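Local structure of sporozoite surface protein 2 (Plasmodium vivax, 4HQO) at residues A[7-12]-A[211-216]; A[18-23]-A[119-124]; A[217-222]-A[234-239]. The protein serves as a sporozoite surface receptor for gliding motility, its metal-binding von Willebrand factor A domain and thrombospondin type 1 domain probably engaging ligands outside the parasite. The protein carries 4 engineered substitutions. One frame throughout, in Å; residues are numbered along the deposited sequence.

Overall arrangement
Going along this elongated molecule, contact 2 lies in the von Willebrand factor A domain, contact 1 in the two-stranded ribbon that leaves it, and contact 3 in the thrombospondin type 1 domain. The centres of contacts 1 and 2 are about 26 Å apart, yet their nearest atoms come within about 5 Å, since strand 7-15 runs almost directly into strand 19-26. Contacts 1 and 3 are centred about 19 Å apart and touch where Cys-216 CB packs at 3.3 Å against Arg-238 NH1. Contacts 2 and 3 stand about 40 Å apart between centres. None includes the magnesium ligands: Ser-28 and Ser-30 come just after strand 19-26, and Thr-103 just before helix 105-117.

Contact 1: A[7-12]-A[211-216]; sequences EVKYSE and ERVANC
Residues 7-12 and 211-215 run antiparallel, their short axes 4.6 Å apart at closest approach and 158° between directions, in a two-stranded ribbon where Val-8 faces Ala-214 and Tyr-10 faces Arg-212 as hydrogen-bonded pairs. Each of these pairs exchanges two backbone bonds; the straightest is Arg-212 N to Tyr-10 O, 2.6 Å long with 177° at the hydrogen and directed nearly along the C=O axis. The intervening non-hydrogen-bonded pairs bring in CA-H...O contacts, such as Lys-9 CA to Arg-212 O.

Tyr-10 and Arg-212 carry the face they share with Val-8 and Ala-214. The tyrosine CG sits between its own backbone N and carbonyl carbon (chi1 58°), which lays the ring across the partner strand, so that Arg-212 CB rests over one ring face, 3.5 Å from Tyr-10 CZ, in a CH-pi contact. Ala-214 CB meets the edge of the same ring. With CG anti to its carbonyl carbon, Arg-212 sets that atom against the Glu-12 carboxylate, the two side chains crossing obliquely; the bend at chi2 then carries NE onward. The charges stay apart, but a water accepts from Arg-212 NE (2.6 Å) and donates to Glu-12 OE2. Further along, Val-8 CB packs at 3.7 Å against Cys-216 SG.

On the other face, Lys-9 and Val-213 lie side by side, Lys-9 CG meeting Val-213 CG2 at 3.6 Å. The extended lysine then leads outward, and a second water joins its NZ to Glu-211 OE2.

This pairing belongs to the extensible beta-ribbon of the receptor. The ribbon, formed by strands 7-15 and 207-215, is tied by the Cys-15 to Cys-207 disulfide at the end next to the von Willebrand factor A domain; at the other end Cys-216 is bonded to Cys-245 and Val-8 packs on Lys-244, leading into the thrombospondin domain.

Contact 2: A[18-23]-A[119-124]; sequences QVDLYL and RVNREK. Engineered in segment 18-23: Gln-18 (natural residue Ser).
Arg-122 leaves its backbone with CG anti to the carbonyl carbon and then bends at chi3 (-68°), while Asp-20 also holds CG anti to its carbonyl carbon (chi1 -72°); together these torsions turn the guanidinium side-on to the carboxylate. Arg-122 NE and NH1 both bond to Asp-20 OD1, at 2.9 and 3.0 Å, approaching from above the carboxylate plane in a salt bridge. The other oxygen, OD2, receives Arg-122 N at 2.8 Å on its syn lone pair, so one aspartate grips both ends of the arginine residue. In the von Willebrand factor A fold, this places the loop between helix 105-117 and strand 126-133 against the start of strand 19-26, at the end of that strand away from the magnesium site. Gln-127 also bonds Asp-20 OD2 and the Tyr-22 hydroxyl, and Thr-57 O takes Arg-122 NH1, which fixes the guanidinium further. CB of the engineered Gln-18 lies over one guanidinium face, toward its NH2 rim, and Gln-18 OE1 touches Arg-122 CB at 3.6 Å. A water donates to Gln-18 OE1 and accepts from Lys-124 N; another donates to both Gln-18 O and Lys-124 O. Tyr-22 OH meets Asn-121 CB at 3.3 Å.

Contact 3: A[217-222]-A[234-239]; sequences GPWDPW and HSRSRP
Arg-236 threads between two tryptophans of the facing segment. Its CB touches Asp-220 O at 3.5 Å; CG, held between the backbone N and the carbonyl carbon (chi1 57°), lies between Trp-219 CE3 and Trp-222 CE2. The chain is extended onward, so CD settles over one face of Trp-222, 3.4 Å from its CE2, in a CH-pi contact. NE lies 3.4 Å from Trp-222 CZ2 and 3.5 Å from Trp-219 CG. At the tip, Arg-236 CZ sits 3.4 Å from Trp-219 CD1, the guanidinium stacked flat on the indole with planes 6° apart, a cation-pi pair. The opposite face of Trp-219 takes the guanidinium of Arg-238, turned by 15°, whose NH1 bonds Gly-217 O at 2.8 Å. Beyond Trp-222, the His-234 ring forms an offset stack on its other face. This alternation of tryptophan and arginine layers is the hallmark of thrombospondin type 1 repeats. Asp-220 N bonds Ser-237 O nearly along the C=O axis, and a water joins Pro-221 O to Ser-237 N. The 217-222 segment thus lies along strand 232-237, whose other neighbour is strand 248-255; Trp-219 and Arg-236 both touch Met-249 there, while Arg-238 NE bonds Thr-246 O and its NH1 forms a salt bridge with Asp-6, just before strand 7-15.

Contact 1: A[7-12]-A[211-216]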
loop_
_atom_site.group_PDB
_atom_site.type_symbol
_atom_site.label_atom_id
_atom_site.label_comp_id
_atom_site.label_asym_id
_atom_site.label_seq_id
_atom_site.Cartn_x
_atom_site.Cartn_y
_atom_site.Cartn_z
ATOM N N GLU A 7 -12.292 -24.529 15.374
ATOM C CA GLU A 7 -12.105 -23.560 14.301
ATOM C C GLU A 7 -12.945 -23.874 13.064
ATOM O O GLU A 7 -13.401 -25.005 12.877
ATOM C CB GLU A 7 -10.625 -23.476 13.918
ATOM C CG GLU A 7 -10.036 -24.794 13.438
ATOM C CD GLU A 7 -8.550 -24.702 13.143
ATOM O OE1 GLU A 7 -7.937 -23.665 13.477
ATOM O OE2 GLU A 7 -7.997 -25.669 12.577
ATOM N N VAL A 8 -13.144 -22.859 12.226
ATOM C CA VAL A 8 -13.872 -23.024 10.972
ATOM C C VAL A 8 -12.967 -22.733 9.771
ATOM O O VAL A 8 -12.120 -21.835 9.813
ATOM C CB VAL A 8 -15.154 -22.149 10.929
ATOM C CG1 VAL A 8 -14.807 -20.668 10.898
ATOM C CG2 VAL A 8 -16.026 -22.525 9.738
ATOM N N LYS A 9 -13.135 -23.517 8.711
ATOM C CA LYS A 9 -12.325 -23.378 7.507
ATOM C C LYS A 9 -13.185 -22.943 6.328
ATOM O O LYS A 9 -14.307 -23.427 6.154
ATOM C CB LYS A 9 -11.626 -24.700 7.176
ATOM C CG LYS A 9 -10.678 -25.203 8.257
ATOM C CD LYS A 9 -10.175 -26.605 7.941
ATOM C CE LYS A 9 -9.319 -27.163 9.071
ATOM N NZ LYS A 9 -9.033 -28.616 8.890
ATOM N N TYR A 10 -12.651 -22.036 5.516
ATOM C CA TYR A 10 -13.373 -21.549 4.347
ATOM C C TYR A 10 -12.428 -21.096 3.235
ATOM O O TYR A 10 -11.262 -20.781 3.477
ATOM C CB TYR A 10 -14.330 -20.412 4.731
ATOM C CG TYR A 10 -13.659 -19.227 5.387
ATOM C CD1 TYR A 10 -13.348 -19.242 6.742
ATOM C CD2 TYR A 10 -13.342 -18.087 4.654
ATOM C CE1 TYR A 10 -12.731 -18.157 7.349
ATOM C CE2 TYR A 10 -12.726 -16.996 5.253
ATOM C CZ TYR A 10 -12.423 -17.040 6.601
ATOM O OH TYR A 10 -11.814 -15.964 7.206
ATOM N N SER A 11 -12.948 -21.066 2.013
ATOM C CA SER A 11 -12.175 -20.635 0.857
ATOM C C SER A 11 -12.368 -19.144 0.568
ATOM O O SER A 11 -13.455 -18.597 0.763
ATOM C CB SER A 11 -12.576 -21.458 -0.369
ATOM O OG SER A 11 -11.922 -20.987 -1.533
ATOM N N GLU A 12 -11.305 -18.488 0.111
ATOM C CA GLU A 12 -11.405 -17.110 -0.347
ATOM C C GLU A 12 -10.294 -16.768 -1.330
ATOM O O GLU A 12 -9.197 -17.327 -1.281
ATOM C CB GLU A 12 -11.422 -16.118 0.826
ATOM C CG GLU A 12 -10.057 -15.667 1.315
ATOM C CD GLU A 12 -10.154 -14.631 2.419
ATOM O OE1 GLU A 12 -11.280 -14.375 2.896
ATOM O OE2 GLU A 12 -9.107 -14.071 2.808
ATOM N N GLU A 211 -7.066 -21.171 1.480
ATOM C CA GLU A 211 -7.999 -21.622 2.505
ATOM C C GLU A 211 -7.748 -20.856 3.801
ATOM O O GLU A 211 -6.606 -20.712 4.234
ATOM C CB GLU A 211 -7.865 -23.126 2.743
ATOM C CG GLU A 211 -8.791 -23.648 3.826
ATOM C CD GLU A 211 -8.784 -25.160 3.933
ATOM O OE1 GLU A 211 -9.447 -25.822 3.103
ATOM O OE2 GLU A 211 -8.122 -25.685 4.852
ATOM N N ARG A 212 -8.819 -20.358 4.410
ATOM C CA ARG A 212 -8.696 -19.552 5.619
ATOM C C ARG A 212 -9.306 -20.219 6.851
ATOM O O ARG A 212 -10.233 -21.024 6.751
ATOM C CB ARG A 212 -9.291 -18.165 5.399
ATOM C CG ARG A 212 -8.412 -17.270 4.548
ATOM C CD ARG A 212 -7.118 -16.953 5.280
ATOM N NE ARG A 212 -6.106 -16.361 4.408
ATOM C CZ ARG A 212 -5.042 -17.014 3.947
ATOM N NH1 ARG A 212 -4.845 -18.289 4.274
ATOM N NH2 ARG A 212 -4.172 -16.391 3.160
ATOM N N VAL A 213 -8.764 -19.867 8.012
ATOM C CA VAL A 213 -9.146 -20.479 9.276
ATOM C C VAL A 213 -9.510 -19.399 10.291
ATOM O O VAL A 213 -8.872 -18.347 10.347
ATOM C CB VAL A 213 -8.002 -21.386 9.817
ATOM C CG1 VAL A 213 -7.905 -21.325 11.337
ATOM C CG2 VAL A 213 -8.176 -22.826 9.335
ATOM N N ALA A 214 -10.557 -19.653 11.071
ATOM C CA ALA A 214 -10.962 -18.737 12.132
ATOM C C ALA A 214 -11.363 -19.503 13.390
ATOM O O ALA A 214 -11.979 -20.565 13.311
ATOM C CB ALA A 214 -12.100 -17.847 11.662
ATOM N N ASN A 215 -11.004 -18.957 14.548
ATOM C CA ASN A 215 -11.348 -19.569 15.827
ATOM C C ASN A 215 -12.775 -19.206 16.230
ATOM O O ASN A 215 -13.110 -18.028 16.361
ATOM C CB ASN A 215 -10.360 -19.122 16.911
ATOM C CG ASN A 215 -10.284 -20.094 18.078
ATOM O OD1 ASN A 215 -11.169 -20.928 18.272
ATOM N ND2 ASN A 215 -9.218 -19.986 18.862
ATOM N N CYS A 216 -13.614 -20.220 16.421
ATOM C CA CYS A 216 -15.021 -19.998 16.743
ATOM C C CYS A 216 -15.273 -19.801 18.237
ATOM O O CYS A 216 -16.350 -19.361 18.638
ATOM C CB CYS A 216 -15.879 -21.146 16.211
ATOM S SG CYS A 216 -16.004 -21.187 14.415
HETATM O O HOH W 1 -8.037 -28.372 5.838
HETATM O O HOH W 2 -5.931 -13.996 3.233
#

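Contact 2: A[18-23]-A[119-124]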
loop_
_atom_site.group_PDB
_atom_site.type_symbol
_atom_site.label_atom_id
_atom_site.label_comp_id
_atom_site.label_asym_id
_atom_site.label_seq_id
_atom_site.Cartn_x
_atom_site.Cartn_y
_atom_site.Cartn_z
ATOM N N GLN A 18 -4.533 -3.912 -3.840
ATOM C CA GLN A 18 -4.299 -2.681 -3.100
ATOM C C GLN A 18 -2.832 -2.273 -3.197
ATOM O O GLN A 18 -1.940 -3.066 -2.889
ATOM C CB GLN A 18 -4.711 -2.845 -1.636
ATOM C CG GLN A 18 -6.165 -3.220 -1.453
ATOM C CD GLN A 18 -6.618 -3.136 -0.008
ATOM O OE1 GLN A 18 -5.831 -2.831 0.884
ATOM N NE2 GLN A 18 -7.893 -3.413 0.230
ATOM N N VAL A 19 -2.599 -1.044 -3.654
ATOM C CA VAL A 19 -1.260 -0.464 -3.730
ATOM C C VAL A 19 -1.310 0.952 -3.169
ATOM O O VAL A 19 -2.114 1.765 -3.621
ATOM C CB VAL A 19 -0.734 -0.387 -5.185
ATOM C CG1 VAL A 19 0.673 0.232 -5.222
ATOM C CG2 VAL A 19 -0.727 -1.765 -5.837
ATOM N N ASP A 20 -0.487 1.232 -2.161
ATOM C CA ASP A 20 -0.319 2.601 -1.674
ATOM C C ASP A 20 0.939 3.143 -2.331
ATOM O O ASP A 20 2.038 2.662 -2.055
ATOM C CB ASP A 20 -0.152 2.641 -0.162
ATOM C CG ASP A 20 -1.431 2.345 0.575
ATOM O OD1 ASP A 20 -2.524 2.613 0.024
ATOM O OD2 ASP A 20 -1.336 1.856 1.720
ATOM N N LEU A 21 0.772 4.115 -3.222
ATOM C CA LEU A 21 1.873 4.591 -4.051
ATOM C C LEU A 21 2.247 6.012 -3.646
ATOM O O LEU A 21 1.458 6.937 -3.794
ATOM C CB LEU A 21 1.470 4.536 -5.523
ATOM C CG LEU A 21 2.558 4.579 -6.606
ATOM C CD1 LEU A 21 1.979 4.066 -7.923
ATOM C CD2 LEU A 21 3.086 5.976 -6.802
ATOM N N TYR A 22 3.456 6.163 -3.127
ATOM C CA TYR A 22 3.926 7.432 -2.599
ATOM C C TYR A 22 4.827 8.056 -3.649
ATOM O O TYR A 22 5.934 7.588 -3.880
ATOM C CB TYR A 22 4.693 7.205 -1.289
ATOM C CG TYR A 22 3.909 6.430 -0.246
ATOM C CD1 TYR A 22 3.974 5.042 -0.188
ATOM C CD2 TYR A 22 3.110 7.088 0.687
ATOM C CE1 TYR A 22 3.261 4.331 0.768
ATOM C CE2 TYR A 22 2.392 6.384 1.643
ATOM C CZ TYR A 22 2.472 5.004 1.679
ATOM O OH TYR A 22 1.753 4.293 2.621
ATOM N N LEU A 23 4.330 9.088 -4.317
ATOM C CA LEU A 23 5.078 9.741 -5.382
ATOM C C LEU A 23 5.773 10.973 -4.816
ATOM O O LEU A 23 5.115 11.953 -4.446
ATOM C CB LEU A 23 4.136 10.125 -6.524
ATOM C CG LEU A 23 4.697 10.788 -7.783
ATOM C CD1 LEU A 23 5.914 10.045 -8.303
ATOM C CD2 LEU A 23 3.611 10.844 -8.856
ATOM N N ARG A 119 0.151 4.032 10.985
ATOM C CA ARG A 119 -0.757 3.064 10.388
ATOM C C ARG A 119 -1.834 3.755 9.532
ATOM O O ARG A 119 -3.016 3.432 9.619
ATOM C CB ARG A 119 -1.380 2.177 11.476
ATOM C CG ARG A 119 -0.339 1.608 12.450
ATOM C CD ARG A 119 -0.986 0.820 13.571
ATOM N NE ARG A 119 -1.726 -0.326 13.050
ATOM C CZ ARG A 119 -1.203 -1.535 12.861
ATOM N NH1 ARG A 119 0.071 -1.764 13.157
ATOM N NH2 ARG A 119 -1.957 -2.514 12.377
ATOM N N VAL A 120 -1.400 4.706 8.707
ATOM C CA VAL A 120 -2.281 5.406 7.771
ATOM C C VAL A 120 -2.392 4.604 6.467
ATOM O O VAL A 120 -3.408 4.656 5.783
ATOM C CB VAL A 120 -1.755 6.844 7.488
ATOM C CG1 VAL A 120 -2.631 7.588 6.459
ATOM C CG2 VAL A 120 -1.685 7.631 8.775
ATOM N N ASN A 121 -1.343 3.857 6.134
ATOM C CA ASN A 121 -1.353 2.987 4.963
ATOM C C ASN A 121 -2.364 1.862 5.138
ATOM O O ASN A 121 -2.736 1.526 6.261
ATOM C CB ASN A 121 0.032 2.379 4.730
ATOM C CG ASN A 121 0.426 1.401 5.823
ATOM O OD1 ASN A 121 0.593 1.784 6.977
ATOM N ND2 ASN A 121 0.577 0.129 5.461
ATOM N N ARG A 122 -2.811 1.274 4.034
ATOM C CA ARG A 122 -3.649 0.081 4.142
ATOM C C ARG A 122 -2.779 -1.122 4.459
ATOM O O ARG A 122 -1.771 -1.362 3.793
ATOM C CB ARG A 122 -4.460 -0.147 2.868
ATOM C CG ARG A 122 -5.510 0.925 2.633
ATOM C CD ARG A 122 -6.074 0.858 1.231
ATOM N NE ARG A 122 -5.087 1.215 0.215
ATOM C CZ ARG A 122 -5.278 1.033 -1.089
ATOM N NH1 ARG A 122 -4.338 1.374 -1.951
ATOM N NH2 ARG A 122 -6.411 0.492 -1.531
ATOM N N GLU A 123 -3.180 -1.863 5.489
ATOM C CA GLU A 123 -2.420 -3.006 5.999
ATOM C C GLU A 123 -2.057 -4.033 4.924
ATOM O O GLU A 123 -0.942 -4.547 4.890
ATOM C CB GLU A 123 -3.217 -3.689 7.110
ATOM C CG GLU A 123 -2.386 -4.449 8.112
ATOM C CD GLU A 123 -3.234 -5.011 9.236
ATOM O OE1 GLU A 123 -2.680 -5.301 10.317
ATOM O OE2 GLU A 123 -4.458 -5.162 9.035
ATOM N N LYS A 124 -3.005 -4.322 4.041
ATOM C CA LYS A 124 -2.809 -5.350 3.022
ATOM C C LYS A 124 -2.234 -4.809 1.720
ATOM O O LYS A 124 -2.044 -5.557 0.759
ATOM C CB LYS A 124 -4.134 -6.061 2.738
ATOM C CG LYS A 124 -4.644 -6.900 3.905
ATOM C CD LYS A 124 -6.003 -7.506 3.594
ATOM C CE LYS A 124 -6.455 -8.457 4.697
ATOM N NZ LYS A 124 -7.787 -9.051 4.398
HETATM O O HOH W 3 -5.776 -3.334 3.660
HETATM O O HOH W 4 -1.958 -5.826 -1.866
#

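Contact 3: A[217-222]-A[234-239]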
loop_
_atom_site.group_PDB
_atom_site.type_symbol
_atom_site.label_atom_id
_atom_site.label_comp_id
_atom_site.label_asym_id
_atom_site.label_seq_id
_atom_site.Cartn_x
_atom_site.Cartn_y
_atom_site.Cartn_z
ATOM N N GLY A 217 -14.279 -20.125 19.055
ATOM C CA GLY A 217 -14.403 -19.979 20.494
ATOM C C GLY A 217 -15.085 -21.172 21.131
ATOM O O GLY A 217 -15.604 -22.041 20.431
ATOM N N PRO A 218 -15.088 -21.223 22.470
ATOM C CA PRO A 218 -15.697 -22.340 23.201
ATOM C C PRO A 218 -17.221 -22.251 23.223
ATOM O O PRO A 218 -17.785 -21.170 23.034
ATOM C CB PRO A 218 -15.139 -22.167 24.615
ATOM C CG PRO A 218 -14.909 -20.702 24.740
ATOM C CD PRO A 218 -14.481 -20.233 23.376
ATOM N N TRP A 219 -17.877 -23.385 23.444
ATOM C CA TRP A 219 -19.326 -23.409 23.587
ATOM C C TRP A 219 -19.708 -23.091 25.023
ATOM O O TRP A 219 -18.946 -23.361 25.950
ATOM C CB TRP A 219 -19.890 -24.787 23.232
ATOM C CG TRP A 219 -19.793 -25.159 21.786
ATOM C CD1 TRP A 219 -18.801 -25.880 21.191
ATOM C CD2 TRP A 219 -20.737 -24.846 20.753
ATOM N NE1 TRP A 219 -19.062 -26.028 19.850
ATOM C CE2 TRP A 219 -20.243 -25.404 19.556
ATOM C CE3 TRP A 219 -21.945 -24.142 20.726
ATOM C CZ2 TRP A 219 -20.918 -25.279 18.344
ATOM C CZ3 TRP A 219 -22.612 -24.022 19.519
ATOM C CH2 TRP A 219 -22.098 -24.589 18.346
ATOM N N ASP A 220 -20.894 -22.521 25.207
ATOM C CA ASP A 220 -21.479 -22.437 26.533
ATOM C C ASP A 220 -21.867 -23.863 26.905
ATOM O O ASP A 220 -21.920 -24.733 26.034
ATOM C CB ASP A 220 -22.702 -21.514 26.533
ATOM C CG ASP A 220 -22.338 -20.054 26.300
ATOM O OD1 ASP A 220 -21.131 -19.731 26.279
ATOM O OD2 ASP A 220 -23.260 -19.226 26.147
ATOM N N PRO A 221 -22.111 -24.123 28.200
ATOM C CA PRO A 221 -22.535 -25.463 28.614
ATOM C C PRO A 221 -23.832 -25.907 27.945
ATOM O O PRO A 221 -24.682 -25.071 27.644
ATOM C CB PRO A 221 -22.763 -25.301 30.119
ATOM C CG PRO A 221 -21.831 -24.217 30.512
ATOM C CD PRO A 221 -21.828 -23.257 29.359
ATOM N N TRP A 222 -23.966 -27.211 27.718
ATOM C CA TRP A 222 -25.213 -27.794 27.236
ATOM C C TRP A 222 -26.351 -27.438 28.178
ATOM O O TRP A 222 -26.164 -27.378 29.390
ATOM C CB TRP A 222 -25.102 -29.319 27.149
ATOM C CG TRP A 222 -24.304 -29.816 25.983
ATOM C CD1 TRP A 222 -23.002 -30.218 25.994
ATOM C CD2 TRP A 222 -24.762 -29.972 24.633
ATOM N NE1 TRP A 222 -22.618 -30.613 24.733
ATOM C CE2 TRP A 222 -23.681 -30.474 23.882
ATOM C CE3 TRP A 222 -25.983 -29.737 23.990
ATOM C CZ2 TRP A 222 -23.781 -30.741 22.515
ATOM C CZ3 TRP A 222 -26.081 -30.005 22.635
ATOM C CH2 TRP A 222 -24.985 -30.500 21.912
ATOM N N HIS A 234 -31.513 -31.215 23.806
ATOM C CA HIS A 234 -30.913 -30.049 24.445
ATOM C C HIS A 234 -29.930 -29.381 23.489
ATOM O O HIS A 234 -29.548 -29.961 22.475
ATOM C CB HIS A 234 -30.249 -30.406 25.784
ATOM C CG HIS A 234 -29.060 -31.312 25.664
ATOM N ND1 HIS A 234 -28.009 -31.277 26.555
ATOM C CD2 HIS A 234 -28.762 -32.287 24.772
ATOM C CE1 HIS A 234 -27.111 -32.182 26.213
ATOM N NE2 HIS A 234 -27.544 -32.811 25.134
ATOM N N SER A 235 -29.526 -28.157 23.810
ATOM C CA SER A 235 -28.658 -27.407 22.915
ATOM C C SER A 235 -27.504 -26.736 23.648
ATOM O O SER A 235 -27.471 -26.702 24.877
ATOM C CB SER A 235 -29.472 -26.343 22.173
ATOM O OG SER A 235 -29.812 -25.278 23.042
ATOM N N ARG A 236 -26.555 -26.209 22.884
ATOM C CA ARG A 236 -25.555 -25.307 23.435
ATOM C C ARG A 236 -25.252 -24.181 22.454
ATOM O O ARG A 236 -25.267 -24.379 21.238
ATOM C CB ARG A 236 -24.282 -26.052 23.846
ATOM C CG ARG A 236 -23.603 -26.844 22.750
ATOM C CD ARG A 236 -22.316 -27.448 23.284
ATOM N NE ARG A 236 -21.545 -28.149 22.262
ATOM C CZ ARG A 236 -20.346 -28.681 22.473
ATOM N NH1 ARG A 236 -19.787 -28.588 23.671
ATOM N NH2 ARG A 236 -19.706 -29.305 21.490
ATOM N N SER A 237 -24.999 -22.992 22.990
ATOM C CA SER A 237 -24.769 -21.814 22.164
ATOM C C SER A 237 -23.405 -21.190 22.434
ATOM O O SER A 237 -22.683 -21.612 23.338
ATOM C CB SER A 237 -25.874 -20.777 22.393
ATOM O OG SER A 237 -27.147 -21.301 22.055
ATOM N N ARG A 238 -23.059 -20.184 21.638
ATOM C CA ARG A 238 -21.818 -19.441 21.816
ATOM C C ARG A 238 -21.879 -18.164 20.986
ATOM O O ARG A 238 -22.585 -18.116 19.978
ATOM C CB ARG A 238 -20.607 -20.286 21.402
ATOM C CG ARG A 238 -20.597 -20.682 19.938
ATOM C CD ARG A 238 -19.297 -21.368 19.557
ATOM N NE ARG A 238 -19.399 -22.034 18.261
ATOM C CZ ARG A 238 -18.463 -22.831 17.754
ATOM N NH1 ARG A 238 -17.347 -23.059 18.432
ATOM N NH2 ARG A 238 -18.645 -23.399 16.571
ATOM N N PRO A 239 -21.151 -17.120 21.412
ATOM C CA PRO A 239 -21.099 -15.881 20.629
ATOM C C PRO A 239 -20.402 -16.091 19.290
ATOM O O PRO A 239 -19.502 -16.925 19.196
ATOM C CB PRO A 239 -20.270 -14.944 21.513
ATOM C CG PRO A 239 -19.479 -15.850 22.396
ATOM C CD PRO A 239 -20.371 -17.021 22.657
HETATM O O HOH W 5 -25.684 -22.977 25.696
#